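Local coordinates for protein endoglucanase, family GH5 (Zobellia galactanivorans, PDB 6GL2) that probably hydrolyses beta-glucans, such as the mixed-linked glucan of hemicelluloses, as a family 5 endoglucanase, at residues A[17-21]-A[100-104]; A[177-181]-A[196-200]; A[249-253]-A[290-294]. One frame throughout, in Å; residues are numbered along the deposited sequence. Where two conformers were deposited one is given.

Interaction 1: residues A[17-21]-A[100-104]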
ATOM      1  N   PHE A  17      10.303   8.516  10.384  1.00 10.85           N
ATOM      2  CA  PHE A  17       9.240   7.477  10.513  1.00 10.67           C
ATOM      3  C   PHE A  17       9.386   6.411   9.433  1.00 10.08           C
ATOM      4  O   PHE A  17       9.351   5.203   9.783  1.00 11.22           O
ATOM      5  CB  PHE A  17       7.964   8.216  10.454  1.00 11.28           C
ATOM      6  CG  PHE A  17       6.741   7.359  10.721  1.00 10.12           C
ATOM      7  CD1 PHE A  17       6.120   6.615   9.689  1.00  9.74           C
ATOM      8  CD2 PHE A  17       6.146   7.324  11.979  1.00 10.72           C
ATOM      9  CE1 PHE A  17       5.003   5.854   9.952  1.00  9.93           C
ATOM     10  CE2 PHE A  17       5.025   6.569  12.253  1.00 10.53           C
ATOM     11  CZ  PHE A  17       4.441   5.852  11.200  1.00 10.46           C
ATOM     12  N   VAL A  18       9.627   6.766   8.198  1.00 10.78           N
ATOM     13  CA  VAL A  18       9.729   5.806   7.155  1.00 10.68           C
ATOM     14  C   VAL A  18      10.942   4.924   7.293  1.00 12.25           C
ATOM     15  O   VAL A  18      10.953   3.777   6.993  1.00 11.79           O
ATOM     16  CB  VAL A  18       9.580   6.473   5.744  1.00 12.02           C
ATOM     17  CG1 VAL A  18      10.009   5.581   4.604  1.00 11.87           C
ATOM     18  CG2 VAL A  18       8.144   6.955   5.572  1.00 11.99           C
ATOM     19  N   LEU A  19      12.082   5.546   7.737  1.00 12.11           N
ATOM     20  CA  LEU A  19      13.229   4.684   8.097  1.00 11.64           C
ATOM     21  C   LEU A  19      12.843   3.654   9.166  1.00 10.94           C
ATOM     22  O   LEU A  19      13.237   2.461   9.071  1.00 12.10           O
ATOM     23  CB  LEU A  19      14.445   5.495   8.564  1.00 11.84           C
ATOM     24  CG  LEU A  19      15.033   6.413   7.491  1.00 14.28           C
ATOM     25  CD1 LEU A  19      16.179   7.171   8.137  1.00 17.32           C
ATOM     26  CD2 LEU A  19      15.563   5.655   6.331  1.00 15.55           C
ATOM     27  N   ASP A  20      12.147   4.123  10.197  1.00 11.44           N
ATOM     28  CA  ASP A  20      11.746   3.195  11.298  1.00 12.03           C
ATOM     29  C   ASP A  20      10.787   2.067  10.840  1.00 11.05           C
ATOM     30  O   ASP A  20      10.839   1.002  11.404  1.00 12.56           O
ATOM     31  CB  ASP A  20      11.029   3.989  12.369  1.00 14.45           C
ATOM     32  CG  ASP A  20      11.945   4.915  13.168  1.00 17.11           C
ATOM     33  OD1 ASP A  20      13.175   4.909  12.951  1.00 19.65           O
ATOM     34  OD2 ASP A  20      11.342   5.703  13.954  1.00 18.19           O
ATOM     35  N   MET A  21      10.103   2.299   9.737  1.00 10.43           N
ATOM     36  CA  MET A  21       9.176   1.284   9.170  1.00 10.42           C
ATOM     37  C   MET A  21      10.004   0.056   8.635  1.00 10.28           C
ATOM     38  O   MET A  21       9.374  -0.981   8.378  1.00  9.85           O
ATOM     39  CB  MET A  21       8.306   1.870   8.088  1.00 10.61           C
ATOM     40  CG  MET A  21       7.254   2.791   8.601  1.00 10.27           C
ATOM     41  SD  MET A  21       6.346   3.624   7.276  1.00 10.54           S
ATOM     42  CE  MET A  21       5.434   2.263   6.537  1.00 10.50           C
ATOM     43  N   MET A 100       5.160  -4.366  15.167  1.00  9.49           N
ATOM     44  CA  MET A 100       5.178  -3.891  13.785  1.00  9.46           C
ATOM     45  C   MET A 100       4.354  -2.629  13.609  1.00  8.91           C
ATOM     46  O   MET A 100       3.440  -2.330  14.363  1.00 10.34           O
ATOM     47  CB  MET A 100       4.622  -4.974  12.863  1.00  9.40           C
ATOM     48  CG  MET A 100       5.386  -6.295  12.928  1.00 10.16           C
ATOM     49  SD  MET A 100       4.563  -7.588  11.976  1.00 12.15           S
ATOM     50  CE  MET A 100       5.167  -7.153  10.323  1.00 12.26           C
ATOM     51  N   TYR A 101       4.698  -1.920  12.540  1.00  8.49           N
ATOM     52  CA  TYR A 101       3.844  -0.901  11.970  1.00  7.98           C
ATOM     53  C   TYR A 101       2.725  -1.636  11.171  1.00  8.19           C
ATOM     54  O   TYR A 101       3.021  -2.712  10.632  1.00  8.33           O
ATOM     55  CB  TYR A 101       4.608   0.011  11.004  1.00  9.11           C
ATOM     56  CG  TYR A 101       5.581   0.953  11.728  1.00  9.94           C
ATOM     57  CD1 TYR A 101       6.840   0.530  12.056  1.00 10.14           C
ATOM     58  CD2 TYR A 101       5.174   2.164  12.106  1.00 10.30           C
ATOM     59  CE1 TYR A 101       7.731   1.371  12.805  1.00 10.62           C
ATOM     60  CE2 TYR A 101       6.051   3.073  12.804  1.00 12.20           C
ATOM     61  CZ  TYR A 101       7.254   2.602  13.165  1.00 12.21           C
ATOM     62  OH  TYR A 101       8.108   3.428  13.886  1.00 13.92           O
ATOM     63  N   VAL A 102       1.601  -0.966  11.045  0.60  8.03           N
ATOM     64  CA  VAL A 102       0.478  -1.588  10.288  0.60  7.86           C
ATOM     65  C   VAL A 102      -0.073  -0.453   9.464  0.60  7.35           C
ATOM     66  O   VAL A 102      -0.419   0.633   9.948  0.60  8.38           O
ATOM     67  CB  VAL A 102      -0.634  -2.143  11.199  0.60  7.95           C
ATOM     68  CG1 VAL A 102      -1.833  -2.498  10.345  0.60  8.77           C
ATOM     69  CG2 VAL A 102      -0.100  -3.362  11.901  0.60  8.53           C
ATOM     70  N   ILE A 103      -0.314  -0.747   8.162  1.00  7.30           N
ATOM     71  CA  ILE A 103      -0.971   0.205   7.266  1.00  7.16           C
ATOM     72  C   ILE A 103      -2.362  -0.402   6.930  1.00  7.45           C
ATOM     73  O   ILE A 103      -2.441  -1.503   6.394  1.00  8.40           O
ATOM     74  CB  ILE A 103      -0.149   0.362   5.964  1.00  8.25           C
ATOM     75  CG1 ILE A 103       1.247   0.915   6.184  1.00  8.64           C
ATOM     76  CG2 ILE A 103      -0.923   1.207   4.967  1.00  8.21           C
ATOM     77  CD1 ILE A 103       2.226   0.504   5.076  1.00  9.89           C
ATOM     78  N   ILE A 104      -3.383   0.404   7.137  1.00  7.18           N
ATOM     79  CA  ILE A 104      -4.752  -0.030   6.699  1.00  7.28           C
ATOM     80  C   ILE A 104      -5.160   0.935   5.580  1.00  7.96           C
ATOM     81  O   ILE A 104      -4.977   2.150   5.702  1.00  8.61           O
ATOM     82  CB  ILE A 104      -5.751   0.137   7.866  1.00  9.94           C
ATOM     83  CG1 ILE A 104      -5.399  -0.910   8.974  1.00 10.77           C
ATOM     84  CG2 ILE A 104      -7.187  -0.066   7.357  1.00 12.45           C
ATOM     85  CD1 ILE A 104      -6.209  -0.665  10.271  1.00 12.69           C
TER

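Interaction 2: residues A[177-181]-A[196-200]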
ATOM      1  N   HIS A 177      -8.344  12.293  -2.368  1.00 10.12           N
ATOM      2  CA  HIS A 177      -7.390  12.351  -1.267  1.00  9.36           C
ATOM      3  C   HIS A 177      -7.704  13.495  -0.339  1.00  9.83           C
ATOM      4  O   HIS A 177      -7.516  13.407   0.897  1.00 10.64           O
ATOM      5  CB  HIS A 177      -5.959  12.424  -1.755  1.00 10.53           C
ATOM      6  CG  HIS A 177      -5.433  11.090  -2.262  1.00 10.77           C
ATOM      7  ND1 HIS A 177      -5.475   9.924  -1.473  1.00 10.99           N
ATOM      8  CD2 HIS A 177      -4.880  10.738  -3.457  1.00 11.58           C
ATOM      9  CE1 HIS A 177      -4.849   8.985  -2.125  1.00 10.58           C
ATOM     10  NE2 HIS A 177      -4.517   9.436  -3.361  1.00 11.39           N
ATOM     11  N   GLN A 178      -8.099  14.626  -0.910  1.00 10.38           N
ATOM     12  CA  GLN A 178      -8.458  15.809  -0.079  1.00 11.31           C
ATOM     13  C   GLN A 178      -9.611  15.466   0.858  1.00 10.42           C
ATOM     14  O   GLN A 178      -9.452  15.751   2.070  1.00 12.04           O
ATOM     15  CB  GLN A 178      -8.792  17.002  -0.993  1.00 11.35           C
ATOM     16  CG  GLN A 178      -9.183  18.274  -0.228  1.00 13.40           C
ATOM     17  CD  GLN A 178      -8.083  19.038   0.377  1.00 15.14           C
ATOM     18  OE1 GLN A 178      -8.209  19.484   1.568  1.00 18.14           O
ATOM     19  NE2 GLN A 178      -7.013  19.222  -0.334  1.00 15.50           N
ATOM     20  N   VAL A 179     -10.649  14.875   0.336  1.00 10.14           N
ATOM     21  CA  VAL A 179     -11.813  14.467   1.147  1.00 11.97           C
ATOM     22  C   VAL A 179     -11.339  13.524   2.250  1.00 11.44           C
ATOM     23  O   VAL A 179     -11.817  13.580   3.392  1.00 11.80           O
ATOM     24  CB  VAL A 179     -12.881  13.767   0.296  1.00 13.15           C
ATOM     25  CG1 VAL A 179     -13.871  13.036   1.174  1.00 18.00           C
ATOM     26  CG2 VAL A 179     -13.560  14.786  -0.590  1.00 15.91           C
ATOM     27  N   SER A 180     -10.504  12.544   1.914  1.00  9.87           N
ATOM     28  CA  SER A 180     -10.107  11.463   2.809  1.00  8.69           C
ATOM     29  C   SER A 180      -9.211  11.967   3.902  1.00  9.24           C
ATOM     30  O   SER A 180      -9.400  11.662   5.108  1.00  9.84           O
ATOM     31  CB  SER A 180      -9.455  10.385   2.046  1.00  9.23           C
ATOM     32  OG  SER A 180     -10.258   9.802   1.047  1.00 10.56           O
ATOM     33  N   VAL A 181      -8.180  12.718   3.581  1.00  9.36           N
ATOM     34  CA  VAL A 181      -7.350  13.338   4.613  1.00 10.22           C
ATOM     35  C   VAL A 181      -8.174  14.220   5.533  1.00 10.07           C
ATOM     36  O   VAL A 181      -8.046  14.177   6.741  1.00 10.96           O
ATOM     37  CB  VAL A 181      -6.138  14.070   4.004  1.00 11.43           C
ATOM     38  CG1 VAL A 181      -5.392  14.972   5.023  1.00 12.39           C
ATOM     39  CG2 VAL A 181      -5.191  13.099   3.324  1.00 11.43           C
ATOM     40  N   ILE A 196      -0.346   9.502   7.290  1.00  8.86           N
ATOM     41  CA  ILE A 196      -1.273   9.125   6.219  1.00  8.66           C
ATOM     42  C   ILE A 196      -0.493   8.959   4.943  1.00  9.32           C
ATOM     43  O   ILE A 196       0.252   9.882   4.553  1.00 10.14           O
ATOM     44  CB  ILE A 196      -2.401  10.148   6.061  1.00  9.88           C
ATOM     45  CG1 ILE A 196      -3.196  10.351   7.309  1.00 10.66           C
ATOM     46  CG2 ILE A 196      -3.290   9.657   4.914  1.00 10.53           C
ATOM     47  CD1 ILE A 196      -4.187  11.461   7.205  1.00 11.13           C
ATOM     48  N   MET A 197      -0.561   7.843   4.256  1.00  8.85           N
ATOM     49  CA  MET A 197      -0.006   7.596   2.981  1.00  9.34           C
ATOM     50  C   MET A 197      -0.970   7.950   1.884  1.00  9.84           C
ATOM     51  O   MET A 197      -2.110   7.417   1.825  1.00  8.91           O
ATOM     52  CB  MET A 197       0.403   6.097   2.901  1.00  9.79           C
ATOM     53  CG  MET A 197       1.679   5.757   3.638  1.00 10.53           C
ATOM     54  SD  MET A 197       1.898   3.943   3.833  1.00 10.78           S
ATOM     55  CE  MET A 197       1.760   3.441   2.129  1.00 10.39           C
ATOM     56  N   VAL A 198      -0.546   8.850   1.027  1.00  9.19           N
ATOM     57  CA  VAL A 198      -1.333   9.390  -0.061  1.00 10.04           C
ATOM     58  C   VAL A 198      -0.697   9.052  -1.378  1.00  8.82           C
ATOM     59  O   VAL A 198       0.415   9.500  -1.647  1.00  9.22           O
ATOM     60  CB  VAL A 198      -1.562  10.913   0.124  1.00 10.01           C
ATOM     61  CG1 VAL A 198      -2.217  11.608  -1.058  1.00 10.45           C
ATOM     62  CG2 VAL A 198      -2.313  11.244   1.419  1.00 10.51           C
ATOM     63  N   SER A 199      -1.407   8.342  -2.216  1.00  9.03           N
ATOM     64  CA  SER A 199      -0.906   7.859  -3.494  0.70 10.20           C
ATOM     65  C   SER A 199      -1.050   8.869  -4.628  1.00 10.06           C
ATOM     66  O   SER A 199      -1.894   9.731  -4.647  1.00 11.32           O
ATOM     67  CB  SER A 199      -1.666   6.608  -3.943  0.70  9.63           C
ATOM     68  OG  SER A 199      -3.016   6.948  -4.196  0.70 10.77           O
ATOM     69  N   THR A 200      -0.170   8.697  -5.623  1.00  9.96           N
ATOM     70  CA  THR A 200      -0.395   9.278  -6.944  1.00 10.19           C
ATOM     71  C   THR A 200      -1.541   8.527  -7.594  1.00 10.41           C
ATOM     72  O   THR A 200      -2.063   7.514  -7.137  1.00 10.27           O
ATOM     73  CB  THR A 200       0.863   9.093  -7.774  1.00 10.59           C
ATOM     74  OG1 THR A 200       1.224   7.708  -7.716  1.00 11.33           O
ATOM     75  CG2 THR A 200       2.065   9.930  -7.261  1.00 10.75           C
TER

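Interaction 3: residues A[249-253]-A[290-294]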
ATOM      1  N   LYS A 249      20.088  -3.135 -13.875  1.00 16.16           N
ATOM      2  CA  LYS A 249      20.397  -2.432 -12.686  1.00 16.94           C
ATOM      3  C   LYS A 249      20.256  -0.944 -12.879  1.00 15.77           C
ATOM      4  O   LYS A 249      19.594  -0.231 -12.106  1.00 15.58           O
ATOM      5  CB  LYS A 249      21.777  -2.805 -12.139  1.00 18.70           C
ATOM      6  CG  LYS A 249      21.813  -4.233 -11.615  1.00 20.54           C
ATOM      7  CD  LYS A 249      23.157  -4.676 -11.199  1.00 23.92           C
ATOM      8  CE  LYS A 249      23.057  -6.130 -10.908  1.00 28.48           C
ATOM      9  NZ  LYS A 249      24.173  -6.600 -10.023  1.00 34.90           N
ATOM     10  N   THR A 250      20.936  -0.402 -13.889  1.00 18.02           N
ATOM     11  CA  THR A 250      20.802   0.999 -14.267  1.00 17.68           C
ATOM     12  C   THR A 250      19.339   1.493 -14.487  1.00 15.13           C
ATOM     13  O   THR A 250      19.000   2.582 -13.996  1.00 17.08           O
ATOM     14  CB  THR A 250      21.683   1.284 -15.552  1.00 20.31           C
ATOM     15  OG1 THR A 250      23.054   0.972 -15.252  1.00 21.92           O
ATOM     16  CG2 THR A 250      21.546   2.711 -16.020  1.00 20.27           C
ATOM     17  N   ALA A 251      18.525   0.727 -15.195  1.00 15.48           N
ATOM     18  CA  ALA A 251      17.157   1.086 -15.418  1.00 15.50           C
ATOM     19  C   ALA A 251      16.362   1.133 -14.103  1.00 13.95           C
ATOM     20  O   ALA A 251      15.594   2.062 -13.898  1.00 14.11           O
ATOM     21  CB  ALA A 251      16.500   0.189 -16.398  1.00 14.74           C
ATOM     22  N   LEU A 252      16.623   0.203 -13.203  1.00 14.12           N
ATOM     23  CA  LEU A 252      15.904   0.222 -11.910  1.00 13.23           C
ATOM     24  C   LEU A 252      16.347   1.355 -11.003  1.00 13.49           C
ATOM     25  O   LEU A 252      15.560   2.048 -10.391  1.00 13.33           O
ATOM     26  CB  LEU A 252      16.069  -1.148 -11.257  1.00 14.42           C
ATOM     27  CG  LEU A 252      15.408  -1.346  -9.911  1.00 13.27           C
ATOM     28  CD1 LEU A 252      13.957  -0.874  -9.796  1.00 15.29           C
ATOM     29  CD2 LEU A 252      15.570  -2.760  -9.478  1.00 15.27           C
ATOM     30  N   LEU A 253      17.637   1.681 -11.036  1.00 13.91           N
ATOM     31  CA  LEU A 253      18.123   2.762 -10.250  1.00 14.73           C
ATOM     32  C   LEU A 253      17.570   4.090 -10.851  1.00 13.94           C
ATOM     33  O   LEU A 253      17.289   5.040 -10.102  1.00 15.48           O
ATOM     34  CB  LEU A 253      19.654   2.825 -10.189  1.00 15.27           C
ATOM     35  CG  LEU A 253      20.332   1.703  -9.459  1.00 16.21           C
ATOM     36  CD1 LEU A 253      21.821   2.040  -9.360  1.00 17.46           C
ATOM     37  CD2 LEU A 253      19.720   1.577  -8.039  1.00 16.14           C
ATOM     38  N   HIS A 290      16.942  -9.863  -8.192  1.00 11.25           N
ATOM     39  CA  HIS A 290      16.113  -8.670  -8.356  1.00 10.70           C
ATOM     40  C   HIS A 290      15.634  -8.183  -6.962  1.00 11.60           C
ATOM     41  O   HIS A 290      15.708  -6.986  -6.650  1.00 11.25           O
ATOM     42  CB  HIS A 290      14.911  -9.018  -9.229  1.00 10.41           C
ATOM     43  CG  HIS A 290      13.933  -7.903  -9.298  1.00 10.92           C
ATOM     44  ND1 HIS A 290      12.849  -7.830  -8.431  1.00 10.21           N
ATOM     45  CD2 HIS A 290      13.820  -6.827 -10.165  1.00 11.07           C
ATOM     46  CE1 HIS A 290      12.131  -6.796  -8.785  1.00 11.90           C
ATOM     47  NE2 HIS A 290      12.777  -6.090  -9.762  1.00 12.36           N
ATOM     48  N   ALA A 291      15.158  -9.094  -6.072  1.00 10.95           N
ATOM     49  CA  ALA A 291      14.683  -8.705  -4.746  1.00 10.62           C
ATOM     50  C   ALA A 291      15.773  -8.057  -3.945  1.00 10.98           C
ATOM     51  O   ALA A 291      15.577  -7.023  -3.267  1.00 12.28           O
ATOM     52  CB  ALA A 291      13.989  -9.901  -4.050  1.00 12.27           C
ATOM     53  N   GLU A 292      16.934  -8.724  -3.948  0.70 12.08           N
ATOM     54  CA  GLU A 292      18.093  -8.203  -3.206  0.70 12.88           C
ATOM     55  C   GLU A 292      18.439  -6.763  -3.636  0.70 12.38           C
ATOM     56  O   GLU A 292      18.667  -5.885  -2.831  0.70 13.06           O
ATOM     57  CB  GLU A 292      19.321  -9.127  -3.512  0.70 15.00           C
ATOM     58  CG  GLU A 292      19.403 -10.470  -2.756  0.70 16.86           C
ATOM     59  CD  GLU A 292      20.457 -11.430  -3.243  0.70 20.84           C
ATOM     60  OE1 GLU A 292      21.028 -11.179  -4.340  0.70 24.27           O
ATOM     61  OE2 GLU A 292      20.681 -12.481  -2.550  0.70 23.48           O
ATOM     62  N   PHE A 293      18.491  -6.588  -4.962  1.00 12.40           N
ATOM     63  CA  PHE A 293      18.947  -5.303  -5.550  1.00 12.79           C
ATOM     64  C   PHE A 293      17.919  -4.170  -5.328  1.00 11.62           C
ATOM     65  O   PHE A 293      18.192  -3.078  -4.928  1.00 12.30           O
ATOM     66  CB  PHE A 293      19.190  -5.456  -7.033  1.00 13.46           C
ATOM     67  CG  PHE A 293      19.866  -4.253  -7.657  1.00 15.24           C
ATOM     68  CD1 PHE A 293      21.280  -4.096  -7.690  1.00 16.91           C
ATOM     69  CD2 PHE A 293      19.108  -3.202  -8.147  1.00 16.30           C
ATOM     70  CE1 PHE A 293      21.857  -2.979  -8.271  1.00 18.78           C
ATOM     71  CE2 PHE A 293      19.720  -2.047  -8.726  1.00 16.72           C
ATOM     72  CZ  PHE A 293      21.088  -1.944  -8.769  1.00 18.64           C
ATOM     73  N   TYR A 294      16.658  -4.574  -5.551  1.00 10.67           N
ATOM     74  CA  TYR A 294      15.555  -3.595  -5.391  1.00 11.34           C
ATOM     75  C   TYR A 294      15.512  -3.069  -3.959  1.00 11.75           C
ATOM     76  O   TYR A 294      15.379  -1.903  -3.674  1.00 12.32           O
ATOM     77  CB  TYR A 294      14.256  -4.291  -5.920  1.00 10.83           C
ATOM     78  CG  TYR A 294      13.047  -3.353  -6.095  1.00 10.89           C
ATOM     79  CD1 TYR A 294      12.480  -2.741  -4.994  1.00 10.80           C
ATOM     80  CD2 TYR A 294      12.456  -3.154  -7.320  1.00 11.51           C
ATOM     81  CE1 TYR A 294      11.399  -1.902  -5.105  1.00 10.34           C
ATOM     82  CE2 TYR A 294      11.370  -2.303  -7.450  1.00 11.73           C
ATOM     83  CZ  TYR A 294      10.784  -1.703  -6.307  1.00 11.26           C
ATOM     84  OH  TYR A 294       9.712  -0.850  -6.428  1.00 10.95           O
TER

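Interaction 1: residues A[17-21]-A[100-104]
Helix 14-20 lies at the N-terminal side of a parallel eight-stranded barrel, and residues 17-21, towards its C-terminal end, meet the third strand, 101-105, almost wholly through side chains. Phe-17 comes first. Its CA-to-CB bond points sideways, yet the ring extends far enough to receive the edge of Tyr-101 on its face, an edge-to-face (T-shaped) pair with centroids 5.1 Å apart and planes at 73°; the closest atoms are Phe-17 CZ and Tyr-101 CE2, at 3.6 Å. Phenylalanine suits the place because its flat, apolar ring offers a pi face to the C-H edge of the tyrosine. About one turn on, Asp-20 brings its CB to 3.3 Å from Tyr-101 OH, while its carboxylate stays at the more open margin. Met-21 follows, its long, unbranched side chain bending easily over the tyrosine: Met-21 CG sits 4.1 Å from the centroid of the Tyr-101 ring, over the face, in a CH-pi contact. Met-21 SD is 5.5 Å from that centroid in an oblique Met-aromatic contact, and Met-21 CE reaches Ile-103 CD1 at 3.9 Å. Tyr-101 and Ile-103, two apart on the strand, thus both serve the barrel interior, where Phe-17 and Met-21 also touch Ile-146 of strand 145-148. The tyrosine hydroxyl is hydrogen-bonded to Arg-10. Tyrosine therefore suits its place doubly: its ring joins a buried, apolar and aromatic cluster that plugs one end of the barrel, while its polar tip is satisfied outside the two segments, leaving dispersion and ring interactions to hold this pair together.

Interaction 2: residues A[177-181]-A[196-200]
His-177 lays its imidazole ring over Val-198, whose CG1 methyl stands 3.5 Å from the centroid of the His-177 ring and 12° off the ring normal, a close CH-pi contact. The same ring carries polar duty at its edge. His-177 NE2 and Ser-199 OG are 3.0 Å apart and share a hydrogen bond in which either could be the donor, and His-177 ND1 is hydrogen-bonded to Thr-149 OG1. Histidine fits such a place because a flat, buried ring can pack against a methyl group and still offer two nitrogens to partners in two directions; serine, being small, lets its hydroxyl approach without crowding. One helical turn later, Val-181 supplies the apolar half of the contact. Val-181 CG2 lies 3.9 Å from Val-198 CG2 and 4.2 Å from Ile-196 CG2, so the methyl rests against both beta-branched residues. Such residues are well suited to strands, and Ile-196 and Val-198, two apart, turn to the helix on the same side of the sheet, whereas Met-197 between them points away into the barrel. The segment axes approach to 10.1 Å and run nearly antiparallel, at 171°, as expected where a helix leads back along the barrel before the next strand. Helix 167-186 follows strand 145-148 and precedes strand 196-199, completing a beta-alpha-beta unit of the TIM barrel. Strand 196-199 is hydrogen-bonded through its backbone to strand 145-148 on one side and strand 222-227 on the other, while the side chain of Ser-180 touches Leu-127 and Trp-131 of helix 117-137.

Interaction 3: residues A[249-253]-A[290-294]
Phe-293 is the main protrusion here: its ring projects from helix 284-301 into a hollow bounded by Lys-249, Leu-252 and Leu-253. Lys-249 lays its long aliphatic stem across one face, with CG 3.8 Å from the centroid of the Phe-293 ring in a CH-pi contact. Leu-252 CD2 abuts the ring edge, 3.8 Å from Phe-293 CD2, and Leu-253 CD2 reaches Phe-293 CE2 at 3.7 Å. Leu-252 is the answering bump. Pointing straight across, it fits between Phe-293 and Tyr-294, with Leu-252 CD1 3.7 Å from Tyr-294 CD2 and His-290 more loosely beside it; a forked leucine can touch several rings at once. The two segment axes cross at -43° and stand 11.3 Å apart, a spacing that bulky aromatics fill. The polar ends look elsewhere: His-290 NE2 is hydrogen-bonded to Phe-230 O and Tyr-294 OH to Ser-228 O. Trp-243, close in sequence to Asp-240, Thr-242 and Asp-248, which bind Mg(2+) in this protein although no ion is bound here, touches Lys-249, Leu-252, His-290 and Phe-293. The contact thus joins consecutive outer TIM-barrel helices, 246-266 and 284-301, flanking strand 271-276 in sequence, with helix 329-336 packed against Ala-291 and Glu-292.

The three contacts follow one another along the chain without interleaving and sample different layers of one TIM barrel. Interaction 1 packs the N-terminal helix against the inner side of a strand at one end of the barrel, interaction 2 joins a strand to the helix preceding it, and interaction 3 pairs two helices of the outer layer. Interactions 1 and 2 reach the same sheet; their centres are about 17 Å apart, and they touch inside the barrel, where Ile-103 CD1 lies 3.7 Å from Met-197 SD. Interaction 3 stands apart, its centre about 23 Å from that of interaction 1 and about 28 Å from that of interaction 2. They illustrate the barrel's interior, strand-helix and helix-helix layers.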